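Local coordinates for protein 2-oxoglutarate-dependent dioxygenase DAO (Oryza sativa subsp. indica, PDB 6KUN) that probably inactivates auxin by oxidising indole-3-acetic acid irreversibly to 2-oxoindole-3-acetic acid, with iron(II) as cofactor and 2-oxoglutarate as cosubstrate, at residues A221-R226 with A259-D265; A29-C33 with V193-A197; V100-C104 with V117-E122; L127-A132 with F178-L182; I4-D8 with E20-L24. One frame throughout, in Å; residues are numbered along the deposited sequence.

Interaction 1 of 5, residues A221-R226 with A259-D265; sequences AWSNGR and APGELVD
Leu263 O accepts from two side chains of the other segment, Arg226 and Asn224. Arg226 NE donates to it at 3.0 Å, with the acceptor close to the guanidinium plane. Asn224 ND2 also donates, at 3.2 Å, from well above the plane of that carbonyl. Asn224 OD1 faces a different partner, Arg271 N. Arg226 NH2 forms a salt bridge with Asp265 OD2 at 2.7 Å, with the two group planes 75° apart, and adds a weak bond to Leu263 O. Arg226 reaches both acceptors because its chain runs extended from CG to NE. Asp265 OD1 is held by His268 N. With an alanine here in place of Arg226, Asp265 OD2 would probably lack its charged mate and Leu263 O would keep Asn224 as donor.

The backbone that sets up these groups is a Schellman motif. It ends helix 217-222, with Asn224 at positive phi, and a type I' turn spans Ser223 to Arg226.

The apolar part lies at the helix end. Pro260 CD sits over one face of the Trp222 indole, 3.9 Å from the five-membered ring centroid, a CH-pi contact. Trp222 CE2 also touches Pro260 CG at 3.8 Å. Ala259 CA makes a CH...O contact with Trp222 O at 3.2 Å.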
# COMPACT_ATOMS: atom_id res chain seq x y z
N ALA B 221 -1.65 -8.28 33.91
CA ALA B 221 -2.24 -8.31 35.25
C ALA B 221 -3.64 -8.92 35.24
O ALA B 221 -3.96 -9.79 36.06
CB ALA B 221 -2.25 -6.90 35.86
N TRP B 222 -4.48 -8.51 34.31
CA TRP B 222 -5.81 -9.10 34.18
C TRP B 222 -5.76 -10.59 33.91
O TRP B 222 -6.67 -11.33 34.32
CB TRP B 222 -6.55 -8.37 33.06
CG TRP B 222 -7.90 -8.88 32.73
CD1 TRP B 222 -9.10 -8.38 33.20
CD2 TRP B 222 -8.21 -9.92 31.84
NE1 TRP B 222 -10.13 -9.10 32.66
CE2 TRP B 222 -9.61 -10.04 31.80
CE3 TRP B 222 -7.44 -10.78 31.04
CZ2 TRP B 222 -10.25 -10.98 31.02
CZ3 TRP B 222 -8.08 -11.69 30.26
CH2 TRP B 222 -9.47 -11.80 30.26
N SER B 223 -4.73 -11.06 33.22
CA SER B 223 -4.66 -12.48 32.87
C SER B 223 -3.98 -13.31 33.96
O SER B 223 -3.71 -14.49 33.75
CB SER B 223 -3.94 -12.64 31.55
OG SER B 223 -2.55 -12.42 31.71
N ASN B 224 -3.69 -12.69 35.09
CA ASN B 224 -2.96 -13.30 36.18
C ASN B 224 -1.61 -13.83 35.76
O ASN B 224 -1.21 -14.91 36.17
CB ASN B 224 -3.75 -14.42 36.85
CG ASN B 224 -3.20 -14.73 38.21
OD1 ASN B 224 -2.90 -13.83 38.98
ND2 ASN B 224 -2.95 -16.01 38.47
N GLY B 225 -0.92 -13.09 34.91
CA GLY B 225 0.39 -13.50 34.46
C GLY B 225 0.42 -14.37 33.22
O GLY B 225 1.51 -14.69 32.75
N ARG B 226 -0.73 -14.74 32.67
CA ARG B 226 -0.76 -15.68 31.57
C ARG B 226 -0.49 -15.06 30.20
O ARG B 226 -0.09 -15.76 29.26
CB ARG B 226 -2.12 -16.39 31.56
CG ARG B 226 -2.31 -17.31 32.73
CD ARG B 226 -3.72 -17.83 32.83
NE ARG B 226 -3.83 -18.67 34.03
CZ ARG B 226 -3.36 -19.91 34.10
NH1 ARG B 226 -2.76 -20.45 33.05
NH2 ARG B 226 -3.49 -20.61 35.22
N ALA B 259 -7.75 -9.68 37.99
CA ALA B 259 -7.83 -10.91 37.24
C ALA B 259 -9.13 -11.64 37.55
O ALA B 259 -9.62 -11.56 38.69
CB ALA B 259 -6.63 -11.81 37.56
N PRO B 260 -9.73 -12.30 36.58
CA PRO B 260 -10.89 -13.16 36.87
C PRO B 260 -10.49 -14.40 37.67
O PRO B 260 -9.40 -14.95 37.51
CB PRO B 260 -11.42 -13.52 35.47
CG PRO B 260 -10.83 -12.43 34.53
CD PRO B 260 -9.51 -12.09 35.12
N GLY B 261 -11.42 -14.87 38.50
CA GLY B 261 -11.21 -16.09 39.26
C GLY B 261 -10.58 -17.28 38.53
O GLY B 261 -9.68 -17.94 39.07
N GLU B 262 -11.02 -17.58 37.30
CA GLU B 262 -10.65 -18.85 36.69
C GLU B 262 -9.20 -18.90 36.20
O GLU B 262 -8.75 -19.97 35.76
CB GLU B 262 -11.58 -19.19 35.51
CG GLU B 262 -13.05 -19.33 35.88
CD GLU B 262 -13.82 -18.01 35.78
OE1 GLU B 262 -13.30 -16.96 36.24
OE2 GLU B 262 -14.94 -18.03 35.23
N LEU B 263 -8.47 -17.79 36.28
CA LEU B 263 -7.07 -17.77 35.86
C LEU B 263 -6.09 -17.94 37.02
O LEU B 263 -4.87 -18.01 36.78
CB LEU B 263 -6.74 -16.47 35.12
CG LEU B 263 -7.59 -16.15 33.90
CD1 LEU B 263 -7.75 -17.36 33.02
CD2 LEU B 263 -8.94 -15.62 34.32
N VAL B 264 -6.59 -18.00 38.26
CA VAL B 264 -5.77 -18.30 39.44
C VAL B 264 -6.11 -19.71 39.93
O VAL B 264 -7.26 -19.99 40.29
CB VAL B 264 -5.97 -17.28 40.57
CG1 VAL B 264 -7.43 -16.85 40.67
CG2 VAL B 264 -5.46 -17.87 41.91
N ASP B 265 -5.11 -20.59 39.94
CA ASP B 265 -5.29 -21.98 40.35
C ASP B 265 -4.18 -22.36 41.32
O ASP B 265 -3.33 -21.55 41.67
CB ASP B 265 -5.30 -22.91 39.12
CG ASP B 265 -4.20 -22.59 38.11
OD1 ASP B 265 -3.03 -22.49 38.52
OD2 ASP B 265 -4.50 -22.47 36.90

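Interaction 2 of 5, residues A29-C33 with V193-A197; sequences ARLGC and VLDPA
The Asp195 carboxylate is the flat group that meets the other segment, and its OD2 comes to 4.2 Å from Leu31 CG. Its other oxygen, OD1, accepts from Ala197 N at 3.0 Å in an Asx turn. The puckered ring of Pro196 meets Leu31 by its CD corner. That carbon lies 3.8 Å from Leu31 CD2 and 3.7 Å from Leu31 CA, and the two side chains cross at about a right angle. Pro196 and Ala197 are poorly ordered, and the very close approach of the proline to the Arg30 carbonyl is doubtful.

The segments run nearly antiparallel, 172° apart. Helix 18-30 ends here, and Gly32 takes positive phi as the chain turns into strand 33-37. That strand belongs to the larger sheet and strand 191-194 to the smaller one, so the contact lies between the two sheets of the jelly roll.

The deeper part is apolar. Val193 points its two methyls at different partners: CG2 meets Leu31 CD2 at 4.0 Å, while CG1 meets Cys33 SG at 4.0 Å. Cys33 SG is anti to its own backbone N (chi1 -177°), which extends the sulfur towards the valine. Val193 also lies about 4 Å, side chain to side chain, from His232, a predicted iron ligand.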
# COMPACT_ATOMS: atom_id res chain seq x y z
N ALA B 29 0.86 -15.75 25.19
CA ALA B 29 1.54 -16.17 26.40
C ALA B 29 3.06 -16.13 26.24
O ALA B 29 3.78 -15.78 27.18
CB ALA B 29 1.09 -17.58 26.79
N ARG B 30 3.55 -16.50 25.07
CA ARG B 30 4.98 -16.62 24.90
C ARG B 30 5.60 -15.37 24.34
O ARG B 30 6.74 -15.08 24.70
CB ARG B 30 5.31 -17.82 23.99
CG ARG B 30 5.09 -19.15 24.69
CD ARG B 30 4.77 -20.23 23.72
NE ARG B 30 5.66 -20.21 22.56
CZ ARG B 30 5.68 -21.16 21.63
NH1 ARG B 30 4.87 -22.21 21.73
NH2 ARG B 30 6.51 -21.07 20.60
N LEU B 31 4.91 -14.65 23.45
CA LEU B 31 5.44 -13.45 22.78
C LEU B 31 4.73 -12.16 23.16
O LEU B 31 5.37 -11.10 23.17
CB LEU B 31 5.31 -13.60 21.26
CG LEU B 31 6.41 -13.06 20.35
CD1 LEU B 31 5.89 -12.89 18.93
CD2 LEU B 31 7.04 -11.79 20.77
N GLY B 32 3.43 -12.20 23.43
CA GLY B 32 2.69 -10.96 23.64
C GLY B 32 2.39 -10.17 22.40
O GLY B 32 1.98 -9.01 22.52
N CYS B 33 2.56 -10.76 21.21
CA CYS B 33 2.50 -10.05 19.95
C CYS B 33 2.09 -11.04 18.87
O CYS B 33 2.53 -12.18 18.87
CB CYS B 33 3.85 -9.43 19.53
SG CYS B 33 3.84 -8.43 17.96
N VAL B 193 10.03 -6.16 18.47
CA VAL B 193 9.55 -6.67 19.75
C VAL B 193 10.62 -7.58 20.35
O VAL B 193 11.34 -8.29 19.65
CB VAL B 193 8.22 -7.44 19.60
CG1 VAL B 193 7.14 -6.51 19.01
CG2 VAL B 193 8.45 -8.64 18.72
N LEU B 194 10.69 -7.56 21.67
CA LEU B 194 11.58 -8.42 22.43
C LEU B 194 10.94 -9.79 22.55
O LEU B 194 10.10 -10.02 23.43
CB LEU B 194 11.82 -7.82 23.81
CG LEU B 194 13.01 -8.42 24.56
CD1 LEU B 194 12.95 -9.91 24.66
CD2 LEU B 194 14.27 -8.00 23.84
N ASP B 195 11.36 -10.70 21.66
CA ASP B 195 10.83 -12.05 21.60
C ASP B 195 11.33 -12.82 22.82
O ASP B 195 12.55 -12.98 23.00
CB ASP B 195 11.27 -12.67 20.27
CG ASP B 195 10.61 -14.01 20.00
OD1 ASP B 195 10.51 -14.81 20.95
OD2 ASP B 195 10.17 -14.25 18.85
N PRO B 196 10.44 -13.24 23.72
CA PRO B 196 10.91 -14.00 24.89
C PRO B 196 11.85 -15.14 24.55
O PRO B 196 12.89 -15.27 25.20
CB PRO B 196 9.59 -14.49 25.52
CG PRO B 196 8.66 -13.33 25.24
CD PRO B 196 8.98 -13.04 23.78
N ALA B 197 11.55 -15.93 23.52
CA ALA B 197 12.38 -17.10 23.23
C ALA B 197 13.77 -16.78 22.72
O ALA B 197 14.60 -17.69 22.55
CB ALA B 197 11.52 -18.24 22.70

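Interaction 3 of 5, residues V100-C104 with V117-E122; sequences VDAFC and VKAYAE
Asp101 OD1 is gripped by two groups. Lys118 NZ forms a salt bridge with it at 3.0 Å, which as a hydrogen bond is weak. A water donates to the same oxygen at 2.5 Å. This water also donates to Glu122 OE2 at 2.8 Å, so it sits between two carboxylates whose oxygens, Asp101 OD1 and Glu122 OE2, are 4.4 Å apart. A second water accepts from Lys118 NZ at 2.9 Å and donates to Asp101 O. The lysine amine is thus tied to both the side chain and the backbone of Asp101. Its chain is extended as far as CE and bends only at the last torsion, chi4 147°, which places NZ beside the carboxylate.

Inward from this polar edge, Cys104 SG rests on the base of the lysine, 3.6 Å from Lys118 CB. It also touches Val117 CG1 at 4.1 Å. The two helices, 97-106 and 111-138, form an antiparallel hairpin here, with segment axes 10.0 Å apart at 151°. Val100 and Phe103 turn to Leu91 of strand 86-92.

The chemistry is therefore split, with an apolar inner side and a hydrated ionic rim, where the lysine and the bridging water probably ease the repulsion between the two acids.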
# COMPACT_ATOMS: atom_id res chain seq x y z
N VAL B 100 -16.07 10.37 19.82
CA VAL B 100 -15.66 10.15 18.45
C VAL B 100 -16.40 11.10 17.52
O VAL B 100 -15.82 11.69 16.61
CB VAL B 100 -15.90 8.67 18.05
CG1 VAL B 100 -15.67 8.49 16.57
CG2 VAL B 100 -14.99 7.71 18.87
N ASP B 101 -17.71 11.25 17.73
CA ASP B 101 -18.49 12.17 16.91
C ASP B 101 -17.94 13.60 17.01
O ASP B 101 -17.70 14.26 15.99
CB ASP B 101 -19.95 12.11 17.36
CG ASP B 101 -20.58 10.74 17.14
OD1 ASP B 101 -19.95 9.86 16.51
OD2 ASP B 101 -21.72 10.54 17.61
N ALA B 102 -17.70 14.08 18.23
CA ALA B 102 -17.29 15.48 18.42
C ALA B 102 -15.88 15.72 17.94
O ALA B 102 -15.58 16.79 17.38
CB ALA B 102 -17.43 15.86 19.90
N PHE B 103 -14.99 14.77 18.15
CA PHE B 103 -13.64 14.86 17.61
C PHE B 103 -13.67 15.05 16.10
O PHE B 103 -13.07 16.00 15.57
CB PHE B 103 -12.83 13.61 18.00
CG PHE B 103 -11.39 13.61 17.57
CD1 PHE B 103 -11.01 13.06 16.35
CD2 PHE B 103 -10.41 14.10 18.39
CE1 PHE B 103 -9.69 13.06 15.98
CE2 PHE B 103 -9.08 14.11 18.00
CZ PHE B 103 -8.73 13.57 16.78
N CYS B 104 -14.37 14.16 15.39
CA CYS B 104 -14.37 14.24 13.92
C CYS B 104 -15.14 15.45 13.42
O CYS B 104 -14.81 16.00 12.38
CB CYS B 104 -14.92 12.95 13.34
SG CYS B 104 -13.83 11.48 13.79
N VAL B 117 -11.83 9.25 8.89
CA VAL B 117 -11.26 9.06 10.21
C VAL B 117 -12.32 8.49 11.15
O VAL B 117 -12.06 7.56 11.93
CB VAL B 117 -10.66 10.36 10.76
CG1 VAL B 117 -10.28 10.19 12.25
CG2 VAL B 117 -9.46 10.74 9.98
N LYS B 118 -13.53 9.03 11.07
CA LYS B 118 -14.61 8.55 11.91
C LYS B 118 -14.87 7.07 11.66
O LYS B 118 -14.98 6.28 12.61
CB LYS B 118 -15.86 9.37 11.66
CG LYS B 118 -17.04 9.03 12.54
CD LYS B 118 -18.19 10.04 12.33
CE LYS B 118 -19.35 9.71 13.25
NZ LYS B 118 -20.08 10.92 13.69
N ALA B 119 -14.98 6.69 10.38
CA ALA B 119 -15.29 5.30 10.06
C ALA B 119 -14.18 4.37 10.52
O ALA B 119 -14.45 3.31 11.10
CB ALA B 119 -15.54 5.16 8.54
N TYR B 120 -12.94 4.77 10.28
CA TYR B 120 -11.81 4.03 10.71
C TYR B 120 -11.77 3.86 12.23
O TYR B 120 -11.62 2.79 12.68
CB TYR B 120 -10.51 4.59 10.17
CG TYR B 120 -9.51 3.56 9.87
CD1 TYR B 120 -9.58 2.89 8.71
CD2 TYR B 120 -8.50 3.24 10.74
CE1 TYR B 120 -8.69 1.95 8.39
CE2 TYR B 120 -7.59 2.28 10.42
CZ TYR B 120 -7.70 1.65 9.22
OH TYR B 120 -6.90 0.67 8.77
N ALA B 121 -11.92 4.92 12.98
CA ALA B 121 -11.88 4.82 14.45
C ALA B 121 -12.93 3.83 14.93
O ALA B 121 -12.65 2.92 15.74
CB ALA B 121 -12.09 6.19 15.10
N GLU B 122 -14.14 3.97 14.40
CA GLU B 122 -15.22 3.06 14.76
C GLU B 122 -14.88 1.62 14.40
O GLU B 122 -15.10 0.71 15.22
CB GLU B 122 -16.49 3.51 14.03
CG GLU B 122 -17.11 4.76 14.61
CD GLU B 122 -18.18 5.36 13.70
OE1 GLU B 122 -18.33 4.89 12.55
OE2 GLU B 122 -18.85 6.31 14.14
O HOH W 1 -18.91 13.57 13.74
O HOH W 2 -19.11 7.49 16.64

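Interaction 4 of 5, residues L127-A132 with F178-L182; sequences LIVDVA and FLTVL
Helix segment 127-132 crosses strand 179-182 with Ile128 over Val181 and Ala132 near Leu179. The segment axes approach to 9.0 Å and their N-to-C directions differ by 131°. Ile128 CA and Val181 CA are 6.4 Å apart. At the start of the strand Phe178 and Leu179 both face Leu249 of strand 242-249, a classic beta bulge, and both of their side chains point towards the helix.

Leu179 and Val181 form the strand's side of the contact. Ile128 CD1 meets Leu179 CB at 3.8 Å; its still closer approach to Val181 is doubtful in the model. A chi1 of -176° swings Val181 CG1 away from the backbone N, towards Leu127 CD2 at 4.0 Å.

This is the helix 111-138 packed on the larger sheet of the jelly-roll core, as in other 2-oxoglutarate oxygenases. The alternate strand residues look the other way. There Leu182 touches the bound 2-oxoglutarate, and Thr180 OG1 hydrogen-bonds to OD2 of Asp175, a predicted iron ligand.

Leu179 CD1 reaches up to the helix backbone, 3.7 Å from Ala132 CA, and touches Val131 CG1 at 4.2 Å. Phe178 offers its ring edge to the same turn, with CE2 4.0 Å from Ala132 CB. Around the rest of that ring stand Phe146, and Trp149 and Trp222 with edge-to-face contacts.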
# COMPACT_ATOMS: atom_id res chain seq x y z
N LEU B 127 -12.85 -3.92 15.98
CA LEU B 127 -11.80 -4.91 15.83
C LEU B 127 -11.18 -5.23 17.18
O LEU B 127 -11.06 -6.39 17.54
CB LEU B 127 -10.76 -4.44 14.83
CG LEU B 127 -9.55 -5.33 14.57
CD1 LEU B 127 -9.96 -6.74 14.16
CD2 LEU B 127 -8.65 -4.70 13.52
N ILE B 128 -10.82 -4.22 17.97
CA ILE B 128 -10.06 -4.51 19.18
C ILE B 128 -10.97 -5.18 20.20
O ILE B 128 -10.51 -6.02 20.97
CB ILE B 128 -9.39 -3.23 19.70
CG1 ILE B 128 -8.21 -3.47 20.65
CG2 ILE B 128 -10.43 -2.32 20.37
CD1 ILE B 128 -7.59 -4.83 20.63
N VAL B 129 -12.26 -4.86 20.18
CA VAL B 129 -13.21 -5.56 21.04
C VAL B 129 -13.32 -7.04 20.63
O VAL B 129 -13.29 -7.93 21.48
CB VAL B 129 -14.57 -4.86 20.99
CG1 VAL B 129 -15.67 -5.69 21.66
CG2 VAL B 129 -14.48 -3.48 21.66
N ASP B 130 -13.41 -7.30 19.32
CA ASP B 130 -13.46 -8.67 18.81
C ASP B 130 -12.19 -9.44 19.17
O ASP B 130 -12.26 -10.57 19.68
CB ASP B 130 -13.68 -8.66 17.29
CG ASP B 130 -13.85 -10.07 16.71
OD1 ASP B 130 -14.61 -10.87 17.27
OD2 ASP B 130 -13.22 -10.36 15.68
N VAL B 131 -11.03 -8.82 18.97
CA VAL B 131 -9.79 -9.44 19.38
C VAL B 131 -9.78 -9.71 20.89
O VAL B 131 -9.46 -10.83 21.34
CB VAL B 131 -8.60 -8.56 18.96
CG1 VAL B 131 -7.31 -9.15 19.56
CG2 VAL B 131 -8.51 -8.48 17.44
N ALA B 132 -10.13 -8.71 21.71
CA ALA B 132 -10.16 -8.95 23.16
C ALA B 132 -11.04 -10.14 23.52
O ALA B 132 -10.66 -10.99 24.32
CB ALA B 132 -10.62 -7.70 23.90
N PHE B 178 -4.39 -2.82 28.07
CA PHE B 178 -4.73 -4.23 27.91
C PHE B 178 -4.19 -4.82 26.62
O PHE B 178 -3.40 -5.79 26.64
CB PHE B 178 -6.28 -4.36 28.02
CG PHE B 178 -6.80 -5.73 28.01
CD1 PHE B 178 -6.59 -6.59 29.09
CD2 PHE B 178 -7.54 -6.20 26.92
CE1 PHE B 178 -7.08 -7.90 29.07
CE2 PHE B 178 -7.99 -7.50 26.86
CZ PHE B 178 -7.78 -8.35 27.96
N LEU B 179 -4.67 -4.30 25.48
CA LEU B 179 -4.29 -4.75 24.15
C LEU B 179 -4.19 -3.54 23.24
O LEU B 179 -4.95 -2.57 23.42
CB LEU B 179 -5.34 -5.67 23.52
CG LEU B 179 -5.51 -7.06 24.09
CD1 LEU B 179 -6.67 -7.75 23.42
CD2 LEU B 179 -4.23 -7.85 23.95
N THR B 180 -3.32 -3.61 22.25
CA THR B 180 -3.16 -2.56 21.26
C THR B 180 -3.21 -3.15 19.86
O THR B 180 -2.52 -4.14 19.60
CB THR B 180 -1.84 -1.83 21.46
OG1 THR B 180 -1.79 -1.34 22.79
CG2 THR B 180 -1.78 -0.63 20.48
N VAL B 181 -4.00 -2.53 18.97
CA VAL B 181 -4.03 -2.94 17.57
C VAL B 181 -3.36 -1.84 16.76
O VAL B 181 -3.78 -0.69 16.83
CB VAL B 181 -5.45 -3.22 17.04
CG1 VAL B 181 -5.36 -3.73 15.60
CG2 VAL B 181 -6.14 -4.21 17.90
N LEU B 182 -2.35 -2.21 15.98
CA LEU B 182 -1.52 -1.27 15.23
C LEU B 182 -1.66 -1.54 13.74
O LEU B 182 -1.68 -2.69 13.30
CB LEU B 182 -0.03 -1.40 15.63
CG LEU B 182 0.40 -1.31 17.09
CD1 LEU B 182 1.88 -1.71 17.19
CD2 LEU B 182 0.19 0.08 17.64

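Interaction 5 of 5, residues I4-D8 with E20-L24; sequences IPAID and ETARL
Ala6 O is gripped end-on by the Arg23 guanidinium. NH1 and NH2 both donate to it at 2.9 Å, and the oxygen lies near the guanidinium plane. Ile7 CD1 covers one face of that group, near its margin, and also meets Arg23 CB at 3.8 Å. The second polar bond is the straighter one: Asp8 N donates to Glu20 OE1 at 2.7 Å with an angle of 172° at the hydrogen. OE1 accepts on the lone pair that points away from OE2.

Glu20 also positions the arginine. Its OE2 lies at the guanidinium edge, 3.0 Å from Arg23 NH1, in a salt bridge whose hydrogen bond is weak. The glutamate chain bends at chi2 (72°), which sets one oxygen to the strand and the other to the arginine. With a leucine in place of Arg23 both donors to Ala6 O are gone, and OE2 of Glu20 would probably be left without its cationic partner.

Further out, Asp8 OD1 is held by Leu11 N. Ile7 bonds through its backbone to Arg35 and Ser37, and Leu24 packs on Phe34. Strand 6-8, helix 18-30 and strand 33-37 thus form a beta-alpha-beta crossover, with the two strands parallel and adjacent in the larger sheet.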
# COMPACT_ATOMS: atom_id res chain seq x y z
N ILE B 4 6.62 -13.63 13.62
CA ILE B 4 5.52 -13.28 14.51
C ILE B 4 4.30 -14.08 14.07
O ILE B 4 3.88 -13.96 12.91
CB ILE B 4 5.23 -11.77 14.47
CG1 ILE B 4 6.16 -11.02 15.43
CG2 ILE B 4 3.79 -11.50 14.83
CD1 ILE B 4 7.62 -11.32 15.21
N PRO B 5 3.68 -14.87 14.95
CA PRO B 5 2.56 -15.71 14.51
C PRO B 5 1.47 -14.85 13.91
O PRO B 5 1.25 -13.71 14.35
CB PRO B 5 2.06 -16.39 15.80
CG PRO B 5 3.05 -16.09 16.82
CD PRO B 5 3.80 -14.86 16.42
N ALA B 6 0.80 -15.41 12.90
CA ALA B 6 -0.35 -14.79 12.23
C ALA B 6 -1.60 -15.58 12.59
O ALA B 6 -1.61 -16.80 12.48
CB ALA B 6 -0.14 -14.74 10.71
N ILE B 7 -2.64 -14.87 13.03
CA ILE B 7 -3.88 -15.45 13.50
C ILE B 7 -5.00 -14.99 12.59
O ILE B 7 -5.17 -13.79 12.37
CB ILE B 7 -4.18 -15.04 14.96
CG1 ILE B 7 -3.06 -15.50 15.91
CG2 ILE B 7 -5.54 -15.59 15.43
CD1 ILE B 7 -2.85 -17.01 15.92
N ASP B 8 -5.78 -15.93 12.09
CA ASP B 8 -6.94 -15.58 11.27
C ASP B 8 -8.18 -15.54 12.15
O ASP B 8 -8.60 -16.57 12.70
CB ASP B 8 -7.13 -16.57 10.11
CG ASP B 8 -8.29 -16.20 9.21
OD1 ASP B 8 -9.41 -16.03 9.72
OD2 ASP B 8 -8.08 -16.06 8.00
N GLU B 20 -6.67 -22.73 15.94
CA GLU B 20 -6.28 -21.32 15.73
C GLU B 20 -6.37 -20.55 17.04
O GLU B 20 -5.52 -19.68 17.32
CB GLU B 20 -7.15 -20.66 14.67
CG GLU B 20 -6.63 -19.32 14.11
CD GLU B 20 -5.44 -19.50 13.22
OE1 GLU B 20 -5.00 -18.50 12.62
OE2 GLU B 20 -4.93 -20.64 13.10
N THR B 21 -7.39 -20.85 17.85
CA THR B 21 -7.54 -20.23 19.15
C THR B 21 -6.37 -20.58 20.07
O THR B 21 -5.88 -19.73 20.83
CB THR B 21 -8.86 -20.69 19.77
OG1 THR B 21 -9.96 -20.13 19.02
CG2 THR B 21 -8.98 -20.26 21.21
N ALA B 22 -5.92 -21.82 20.01
CA ALA B 22 -4.77 -22.21 20.80
C ALA B 22 -3.50 -21.56 20.28
O ALA B 22 -2.59 -21.26 21.06
CB ALA B 22 -4.61 -23.72 20.80
N ARG B 23 -3.41 -21.33 18.97
CA ARG B 23 -2.27 -20.58 18.45
C ARG B 23 -2.31 -19.16 18.97
O ARG B 23 -1.26 -18.57 19.27
CB ARG B 23 -2.27 -20.59 16.92
CG ARG B 23 -1.90 -21.95 16.33
CD ARG B 23 -1.64 -21.88 14.83
NE ARG B 23 -0.66 -20.86 14.51
CZ ARG B 23 -0.90 -19.78 13.77
NH1 ARG B 23 -2.10 -19.58 13.23
NH2 ARG B 23 0.06 -18.93 13.58
N LEU B 24 -3.51 -18.58 19.06
CA LEU B 24 -3.68 -17.23 19.60
C LEU B 24 -3.17 -17.16 21.03
O LEU B 24 -2.38 -16.28 21.37
CB LEU B 24 -5.16 -16.84 19.54
CG LEU B 24 -5.53 -15.52 20.25
CD1 LEU B 24 -4.63 -14.44 19.79
CD2 LEU B 24 -6.99 -15.17 19.96

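How the interactions relate
Interaction 4 is the core contact, fully buried and wholly apolar. The other four are partly buried. Interactions 1 and 3 carry a salt bridge across the contact. Interaction 5 has hydrogen bonds across it and its salt bridge within the helix. Interaction 2 has no hydrogen bond or salt bridge across it. Interactions 3 and 4 share helix 111-138, one near the outside and one against the larger sheet. Interactions 2 and 5 share helix 18-30 and touch where Leu31 packs on Pro5. Interaction 1 reaches interaction 4 through the rings of Trp222 and Phe178, and interaction 2 through Arg226 O and Ala29 CB. Interactions 2 and 3 lie on opposite sides of the chain's centre.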